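Local coordinates for protein cyclin homolog (Herpesvirus saimiri, PDB 2F2C) that belongs to the D-type cyclins and may contribute to cellular transformation and rapid T-cell proliferation during latent viral infection, at residues S71-P74 against L75-S78; M114-S117 against K118-L122; T128-E131 against L132-E136; L173-A176 against A177-I181. One frame throughout, in Å; residues are numbered along the deposited sequence.

Contact 1 of 4, residues S71-P74 against L75-S78; sequences SVFP and LSVS
CG2 of Val77 covers one face of the Phe73 ring in the opening turns of helix 72-83, one of the helices of the first cyclin box. The two side chains stand four residues apart and so rise from the same flank of the helix. Phe73 holds its CG opposite the backbone N (chi1 -179°), which turns the ring along the helix and over the next turn. There the methyl of Val77 is shifted toward the rim, its CG2 3.8 Å from the ring centroid of Phe73: a CH-pi contact. A beta-branched residue suits the place, since its methyl is fixed close to the backbone. His60 meets the same ring edge-to-face.

Phe73 O takes two donors. Val77 N makes the regular helical bond at 2.9 Å to Phe73 O, almost in line with the carbonyl. Ser76 OG reaches Phe73 O, also at 2.9 Å, coming in from the side at a C=O...O angle of 122°. A serine in a buried turn can thus return its hydroxyl to the backbone. Ser76 N binds Val72 O at 2.8 Å, and Ser78 N binds Pro74 O at 2.9 Å. The bond from Leu75 N to Ser71 O, 3.4 Å, is weak. Pro74 has no N-H to give, which costs little in a first turn, where amides have no helical acceptor before them. Ser78 OG is hydrogen-bonded to Arg82, further along the same helix.

Phe73, Ser76 and Val77 pack on helix 49-65, while Val72 and Ser76 touch helix 94-109, the close packing of helices expected in a cyclin box.

Contact 2 of 4, residues M114-S117 against K118-L122; sequences MTVS and KLTYL
Thr115 and Val116 turn their carbonyls toward Leu119 and Thr120, closing a short, weakly bonded helical turn at about 116-119. Leu119 N lies 3.3 Å from Thr115 O and 3.1 Å from Val116 O, both weak bonds with bent geometry. The firm bond is from Thr120 N to Val116 O, 3.0 Å long and nearly straight at 166°. Thr120 adds its hydroxyl: OG1 donates to the same Val116 O at 2.7 Å, from a direction tilted off the carbonyl plane. With OG1 set between its own N and carbonyl carbon (chi1 48°), the threonine can point the hydroxyl back one turn while CG2 approaches CG2 of Val116 at 3.8 Å.

On the apolar side Met114 bends beyond CG and crosses Leu119 at about a right angle, CG to CG of Leu119 being 3.8 Å. Flexible methionine fits this buried place beside Phe66, and Leu119 reaches on to Leu103 of helix 94-109. On the more exposed flank, Thr115 OG1 and Ser117 OG share a hydrogen bond at 3.2 Å, and the aliphatic chain of Lys118 passes slantwise beside Thr115 OG1. Val116 also packs on the backbone of the other protein chain in the complex.

The chemistry divides the turn: the Thr120 hydroxyl supplements the one good amide bond, the Thr115 and Ser117 hydroxyls pair on the polar flank, and hydrophobic side chains fasten the turn to helices 94-109 and 129-142.

Contact 3 of 4, residues T128-E131 against L132-E136; sequences TNLE and LINQE
Thr128 occupies the N-cap of helix 129-142 in the first cyclin box, and its carbonyl begins the helical bonding by accepting from Leu132 N at 3.3 Å. The next two bonds are shorter and straighter. Ile133 N reaches Asn129 O at 2.7 Å with an N-H...O angle of 170°, and Asn134 N reaches Leu130 O, likewise at 2.7 Å. Gln135 N to Glu131 O stretches to 3.3 Å, the donor standing well above the carbonyl plane; this carbonyl is also reached by Lys96 NZ, so that a charged donor from helix 94-109 shares it. Further on, Glu136 N is satisfied by Leu132 O.

Two polar side chains, Glu136 and Gln135, have partners beyond the segments. Glu136 OE2 forms a salt bridge with Lys107, whereas OE1 accepts a hydrogen bond from the backbone of the other protein chain. One buried carboxylate thereby joins two neighbours, and the lysine would probably favour its charged form. Gln135 NE2 has a weak bond to Tyr83 OH.

Leu130 and Asn134, one turn apart, lie alongside each other and point the same way. Leu132 is buried, its branched end turned from the preceding turn toward Ala100. Ile133 packs partly on the backbone of the other chain. Its CG1 lies opposite its own carbonyl carbon (chi1 -67°), beside the backbone N; this sends the CG1 branch toward the preceding turn, and the nearly extended chain carries CD1 to 3.3 Å from Asn129 O.

Contact 4 of 4, residues L173-A176 against A177-I181; sequences LYEA and ASTTI
The ring of Tyr174 has Ser178 OG as its neighbour one helical turn on: the hydroxyl comes up obliquely, 4.0 Å from CE2 of Tyr174, and an aromatic ring of the other protein chain meets this tyrosine edge-to-face. The carbonyl of Tyr174 is a second flat group, and two donors from one residue approach it from opposite faces. Ser178 OG donates to Tyr174 O at 2.8 Å, while Ser178 N, the ordinary helical donor, lies 3.0 Å from Tyr174 O. Having OG between N and carbonyl carbon (chi1 51°) lets the small serine make this return bond where it is buried.

Two threonines repeat the device. Thr179 OG1 donates to Glu175 O at 2.9 Å, and the amide bond to that carbonyl is weak. Thr180 gives Ala176 O both its N, at 3.0 Å and nearly straight (174°), and its OG1, at 2.9 Å from well above the carbonyl plane. In both, OG1 sits beside the backbone N, within reach of the previous turn. Ala177 N completes the pattern, bonding to Leu173 O at 2.9 Å.

The Glu175 chain bends at chi2, bringing OE2 to 3.8 Å from Thr179 OG1, but its charge is met by Lys70 in a salt bridge. Alanine is small enough for the other flank, where Ala177 fits against Leu156 and Leu203. Helix 170-184 thus packs against both helices 156-162 and 195-208 in the second, C-terminal half of the cyclin, an all-helical bundle.

Overall arrangement
Contacts 2 and 3 form one unit: their centres are 11 Å apart, and CG2 of Val116 lies 3.3 Å from CD1 of Leu132, which joins helix 116-119 to helix 129-142. Contact 1 sits near the middle of the chain, its centre about 18 Å from that of contact 2 and 20 Å from that of contact 3. Contact 4 belongs to the C-terminal half, yet its nearest atoms come within about 5 Å of contact 1; Thr153 touches both Ser71 and Ser178, bridging them. Contacts 3 and 4, with centres 33 Å apart, lie on opposite sides of the chain's centre. The other protein chain reaches contacts 2, 3 and 4, but not contact 1.

Contact 1 of 4, residues S71-P74 against L75-S78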
# COMPACT_ATOMS: atom_id res chain seq x y z
N SER A 71 -7.78 1.25 -10.01
CA SER A 71 -7.12 0.01 -9.71
C SER A 71 -7.98 -1.04 -8.94
O SER A 71 -7.57 -2.20 -8.79
CB SER A 71 -5.78 0.28 -9.04
OG SER A 71 -5.95 -0.05 -7.71
N VAL A 72 -9.17 -0.64 -8.51
CA VAL A 72 -10.12 -1.58 -7.90
C VAL A 72 -10.51 -2.76 -8.80
O VAL A 72 -10.59 -3.92 -8.36
CB VAL A 72 -11.41 -0.85 -7.50
CG1 VAL A 72 -12.39 -1.83 -6.85
CG2 VAL A 72 -11.07 0.30 -6.56
N PHE A 73 -10.79 -2.46 -10.06
CA PHE A 73 -11.28 -3.51 -10.94
C PHE A 73 -10.22 -4.58 -11.23
O PHE A 73 -10.50 -5.76 -11.04
CB PHE A 73 -11.91 -2.96 -12.22
CG PHE A 73 -12.45 -4.02 -13.11
CD1 PHE A 73 -13.48 -4.84 -12.69
CD2 PHE A 73 -11.91 -4.22 -14.37
CE1 PHE A 73 -13.99 -5.83 -13.52
CE2 PHE A 73 -12.41 -5.20 -15.20
CZ PHE A 73 -13.45 -6.01 -14.78
N PRO A 74 -9.03 -4.20 -11.71
CA PRO A 74 -7.99 -5.19 -11.91
C PRO A 74 -7.82 -6.10 -10.68
O PRO A 74 -7.76 -7.34 -10.83
CB PRO A 74 -6.76 -4.34 -12.16
CG PRO A 74 -7.30 -3.20 -12.89
CD PRO A 74 -8.58 -2.86 -12.14
N LEU A 75 -7.78 -5.49 -9.49
CA LEU A 75 -7.51 -6.25 -8.27
C LEU A 75 -8.66 -7.17 -7.97
O LEU A 75 -8.46 -8.33 -7.62
CB LEU A 75 -7.25 -5.32 -7.10
CG LEU A 75 -6.56 -5.77 -5.82
CD1 LEU A 75 -7.59 -6.12 -4.80
CD2 LEU A 75 -5.60 -6.93 -6.02
N SER A 76 -9.87 -6.67 -8.16
CA SER A 76 -11.05 -7.48 -7.92
C SER A 76 -11.15 -8.65 -8.91
O SER A 76 -11.77 -9.66 -8.59
CB SER A 76 -12.30 -6.60 -8.02
OG SER A 76 -12.71 -6.53 -9.38
N VAL A 77 -10.56 -8.52 -10.10
CA VAL A 77 -10.44 -9.62 -11.06
C VAL A 77 -9.41 -10.65 -10.58
O VAL A 77 -9.62 -11.87 -10.63
CB VAL A 77 -10.02 -9.10 -12.45
CG1 VAL A 77 -9.69 -10.24 -13.38
CG2 VAL A 77 -11.12 -8.28 -13.07
N SER A 78 -8.28 -10.14 -10.10
CA SER A 78 -7.23 -10.96 -9.58
C SER A 78 -7.76 -11.81 -8.45
O SER A 78 -7.59 -13.03 -8.47
CB SER A 78 -6.11 -10.09 -9.07
OG SER A 78 -5.06 -10.91 -8.62

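Contact 2 of 4, residues M114-S117 against K118-L122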
# COMPACT_ATOMS: atom_id res chain seq x y z
N MET A 114 -16.95 0.36 -1.47
CA MET A 114 -18.33 -0.02 -1.76
C MET A 114 -18.91 -0.63 -0.47
O MET A 114 -18.18 -1.27 0.30
CB MET A 114 -18.37 -1.01 -2.91
CG MET A 114 -19.67 -1.02 -3.68
SD MET A 114 -19.84 0.17 -5.05
CE MET A 114 -18.39 -0.29 -5.99
N THR A 115 -20.19 -0.39 -0.23
CA THR A 115 -20.85 -0.91 0.97
C THR A 115 -21.67 -2.14 0.62
O THR A 115 -22.09 -2.31 -0.53
CB THR A 115 -21.73 0.17 1.63
OG1 THR A 115 -22.87 0.46 0.80
CG2 THR A 115 -21.01 1.50 1.70
N VAL A 116 -21.90 -3.00 1.60
CA VAL A 116 -22.71 -4.20 1.41
C VAL A 116 -24.15 -3.83 0.98
O VAL A 116 -24.69 -4.39 0.01
CB VAL A 116 -22.69 -5.08 2.68
CG1 VAL A 116 -23.20 -4.29 3.91
CG2 VAL A 116 -23.47 -6.37 2.48
N SER A 117 -24.72 -2.86 1.69
CA SER A 117 -26.07 -2.31 1.44
C SER A 117 -26.22 -1.64 0.07
O SER A 117 -27.18 -0.91 -0.18
CB SER A 117 -26.40 -1.30 2.55
OG SER A 117 -25.37 -0.32 2.65
N LYS A 118 -25.28 -1.92 -0.83
CA LYS A 118 -25.21 -1.24 -2.10
C LYS A 118 -24.94 -2.25 -3.19
O LYS A 118 -25.34 -2.05 -4.32
CB LYS A 118 -24.09 -0.21 -2.06
CG LYS A 118 -24.20 0.92 -3.05
CD LYS A 118 -23.10 1.96 -2.83
CE LYS A 118 -23.43 2.93 -1.71
NZ LYS A 118 -22.66 4.19 -1.86
N LEU A 119 -24.25 -3.34 -2.86
CA LEU A 119 -24.02 -4.43 -3.80
C LEU A 119 -25.18 -5.42 -3.74
O LEU A 119 -25.53 -6.06 -4.74
CB LEU A 119 -22.72 -5.15 -3.48
CG LEU A 119 -21.40 -4.40 -3.65
CD1 LEU A 119 -20.35 -5.03 -2.75
CD2 LEU A 119 -20.92 -4.39 -5.09
N THR A 120 -25.78 -5.53 -2.56
CA THR A 120 -26.94 -6.37 -2.33
C THR A 120 -28.13 -5.83 -3.13
O THR A 120 -28.46 -6.36 -4.18
CB THR A 120 -27.27 -6.45 -0.81
OG1 THR A 120 -27.27 -5.14 -0.23
CG2 THR A 120 -26.16 -7.18 -0.03
N TYR A 121 -28.73 -4.76 -2.61
CA TYR A 121 -29.84 -4.05 -3.25
C TYR A 121 -29.64 -3.93 -4.78
O TYR A 121 -30.60 -3.97 -5.55
CB TYR A 121 -29.97 -2.68 -2.59
CG TYR A 121 -31.08 -1.80 -3.11
CD1 TYR A 121 -32.40 -1.99 -2.70
CD2 TYR A 121 -30.81 -0.76 -4.00
CE1 TYR A 121 -33.41 -1.18 -3.17
CE2 TYR A 121 -31.81 0.06 -4.48
CZ TYR A 121 -33.12 -0.15 -4.06
OH TYR A 121 -34.13 0.66 -4.53
N LEU A 122 -28.38 -3.79 -5.19
CA LEU A 122 -27.99 -3.81 -6.59
C LEU A 122 -27.40 -5.19 -6.98
O LEU A 122 -26.23 -5.28 -7.35
CB LEU A 122 -26.95 -2.73 -6.85
CG LEU A 122 -27.29 -1.24 -6.84
CD1 LEU A 122 -28.03 -0.78 -5.59
CD2 LEU A 122 -25.99 -0.47 -6.99

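Contact 3 of 4, residues T128-E131 against L132-E136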
# COMPACT_ATOMS: atom_id res chain seq x y z
N THR A 128 -29.02 -11.74 0.80
CA THR A 128 -29.05 -10.83 1.95
C THR A 128 -27.61 -10.41 2.27
O THR A 128 -26.67 -10.90 1.64
CB THR A 128 -29.70 -11.48 3.20
OG1 THR A 128 -28.87 -12.53 3.69
CG2 THR A 128 -31.00 -12.18 2.84
N ASN A 129 -27.45 -9.52 3.25
CA ASN A 129 -26.11 -9.00 3.60
C ASN A 129 -25.20 -9.99 4.33
O ASN A 129 -24.00 -10.08 4.03
CB ASN A 129 -26.17 -7.62 4.31
CG ASN A 129 -27.21 -7.54 5.42
OD1 ASN A 129 -28.18 -6.78 5.32
ND2 ASN A 129 -27.00 -8.30 6.50
N LEU A 130 -25.77 -10.73 5.27
CA LEU A 130 -25.06 -11.79 5.96
C LEU A 130 -24.45 -12.76 4.94
O LEU A 130 -23.31 -13.20 5.10
CB LEU A 130 -25.99 -12.50 6.96
CG LEU A 130 -25.69 -13.89 7.55
CD1 LEU A 130 -25.94 -13.92 9.07
CD2 LEU A 130 -26.52 -14.96 6.83
N GLU A 131 -25.21 -13.04 3.88
CA GLU A 131 -24.74 -13.91 2.80
C GLU A 131 -23.58 -13.30 2.01
O GLU A 131 -22.71 -14.02 1.54
CB GLU A 131 -25.89 -14.26 1.87
CG GLU A 131 -27.01 -15.00 2.56
CD GLU A 131 -28.00 -15.62 1.59
OE1 GLU A 131 -29.03 -16.16 2.06
OE2 GLU A 131 -27.75 -15.56 0.35
N LEU A 132 -23.59 -11.98 1.86
CA LEU A 132 -22.46 -11.29 1.26
C LEU A 132 -21.28 -11.34 2.23
O LEU A 132 -20.17 -11.69 1.86
CB LEU A 132 -22.82 -9.83 0.91
CG LEU A 132 -22.30 -9.15 -0.37
CD1 LEU A 132 -22.01 -7.66 -0.16
CD2 LEU A 132 -21.08 -9.84 -0.99
N ILE A 133 -21.54 -11.00 3.49
CA ILE A 133 -20.51 -10.97 4.53
C ILE A 133 -19.83 -12.34 4.70
O ILE A 133 -18.61 -12.42 4.75
CB ILE A 133 -21.10 -10.45 5.86
CG1 ILE A 133 -21.48 -8.98 5.71
CG2 ILE A 133 -20.12 -10.64 7.02
CD1 ILE A 133 -22.66 -8.53 6.59
N ASN A 134 -20.63 -13.41 4.76
CA ASN A 134 -20.06 -14.75 4.83
C ASN A 134 -19.21 -15.09 3.61
O ASN A 134 -18.21 -15.80 3.72
CB ASN A 134 -21.15 -15.79 5.07
CG ASN A 134 -21.55 -15.88 6.54
OD1 ASN A 134 -22.65 -15.49 6.92
ND2 ASN A 134 -20.63 -16.38 7.37
N GLN A 135 -19.59 -14.56 2.45
CA GLN A 135 -18.85 -14.77 1.21
C GLN A 135 -17.54 -14.00 1.20
O GLN A 135 -16.54 -14.47 0.63
CB GLN A 135 -19.71 -14.41 -0.01
CG GLN A 135 -19.08 -14.74 -1.36
CD GLN A 135 -18.72 -16.19 -1.48
OE1 GLN A 135 -19.58 -17.03 -1.76
NE2 GLN A 135 -17.45 -16.51 -1.26
N GLU A 136 -17.53 -12.81 1.82
CA GLU A 136 -16.29 -12.05 2.03
C GLU A 136 -15.37 -12.82 2.97
O GLU A 136 -14.15 -12.87 2.77
CB GLU A 136 -16.56 -10.66 2.59
CG GLU A 136 -15.35 -9.74 2.55
CD GLU A 136 -15.39 -8.64 3.60
OE1 GLU A 136 -15.63 -8.97 4.79
OE2 GLU A 136 -15.15 -7.47 3.25

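Contact 4 of 4, residues L173-A176 against A177-I181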
# COMPACT_ATOMS: atom_id res chain seq x y z
N LEU A 173 -2.41 10.38 -20.46
CA LEU A 173 -1.99 9.06 -20.94
C LEU A 173 -2.48 8.06 -19.94
O LEU A 173 -3.06 7.05 -20.31
CB LEU A 173 -0.47 8.99 -21.07
CG LEU A 173 0.15 8.40 -22.35
CD1 LEU A 173 -0.50 8.96 -23.60
CD2 LEU A 173 1.64 8.70 -22.38
N TYR A 174 -2.26 8.38 -18.67
CA TYR A 174 -2.69 7.54 -17.57
C TYR A 174 -4.17 7.28 -17.70
O TYR A 174 -4.63 6.14 -17.64
CB TYR A 174 -2.41 8.21 -16.21
CG TYR A 174 -2.60 7.22 -15.10
CD1 TYR A 174 -1.58 6.36 -14.77
CD2 TYR A 174 -3.83 7.09 -14.45
CE1 TYR A 174 -1.73 5.42 -13.81
CE2 TYR A 174 -3.99 6.14 -13.46
CZ TYR A 174 -2.93 5.30 -13.15
OH TYR A 174 -3.00 4.31 -12.21
N GLU A 175 -4.91 8.38 -17.88
CA GLU A 175 -6.36 8.38 -17.97
C GLU A 175 -6.89 7.43 -19.06
O GLU A 175 -7.67 6.52 -18.78
CB GLU A 175 -6.85 9.82 -18.18
CG GLU A 175 -8.35 10.05 -18.00
CD GLU A 175 -8.94 9.23 -16.86
OE1 GLU A 175 -8.44 9.32 -15.69
OE2 GLU A 175 -9.92 8.47 -17.14
N ALA A 176 -6.43 7.64 -20.30
CA ALA A 176 -6.81 6.79 -21.42
C ALA A 176 -6.35 5.32 -21.27
O ALA A 176 -7.13 4.38 -21.48
CB ALA A 176 -6.30 7.38 -22.72
N ALA A 177 -5.08 5.12 -20.91
CA ALA A 177 -4.55 3.77 -20.87
C ALA A 177 -5.15 2.89 -19.78
O ALA A 177 -5.34 1.69 -20.00
CB ALA A 177 -3.03 3.78 -20.82
N SER A 178 -5.45 3.45 -18.61
CA SER A 178 -6.10 2.64 -17.56
C SER A 178 -7.54 2.25 -17.95
O SER A 178 -7.97 1.12 -17.67
CB SER A 178 -6.05 3.29 -16.16
OG SER A 178 -6.50 4.62 -16.14
N THR A 179 -8.25 3.15 -18.62
CA THR A 179 -9.58 2.84 -19.12
C THR A 179 -9.47 1.67 -20.08
O THR A 179 -10.18 0.67 -19.95
CB THR A 179 -10.20 4.04 -19.84
OG1 THR A 179 -10.20 5.18 -18.97
CG2 THR A 179 -11.68 3.79 -20.10
N THR A 180 -8.56 1.81 -21.05
CA THR A 180 -8.24 0.75 -22.01
C THR A 180 -7.83 -0.58 -21.34
O THR A 180 -8.34 -1.66 -21.71
CB THR A 180 -7.12 1.25 -22.94
OG1 THR A 180 -7.56 2.44 -23.61
CG2 THR A 180 -6.87 0.25 -24.07
N ILE A 181 -6.93 -0.52 -20.37
CA ILE A 181 -6.54 -1.76 -19.68
C ILE A 181 -7.74 -2.39 -18.94
O ILE A 181 -8.03 -3.58 -19.15
CB ILE A 181 -5.31 -1.55 -18.78
CG1 ILE A 181 -4.05 -1.47 -19.63
CG2 ILE A 181 -5.14 -2.69 -17.86
CD1 ILE A 181 -3.02 -0.51 -19.09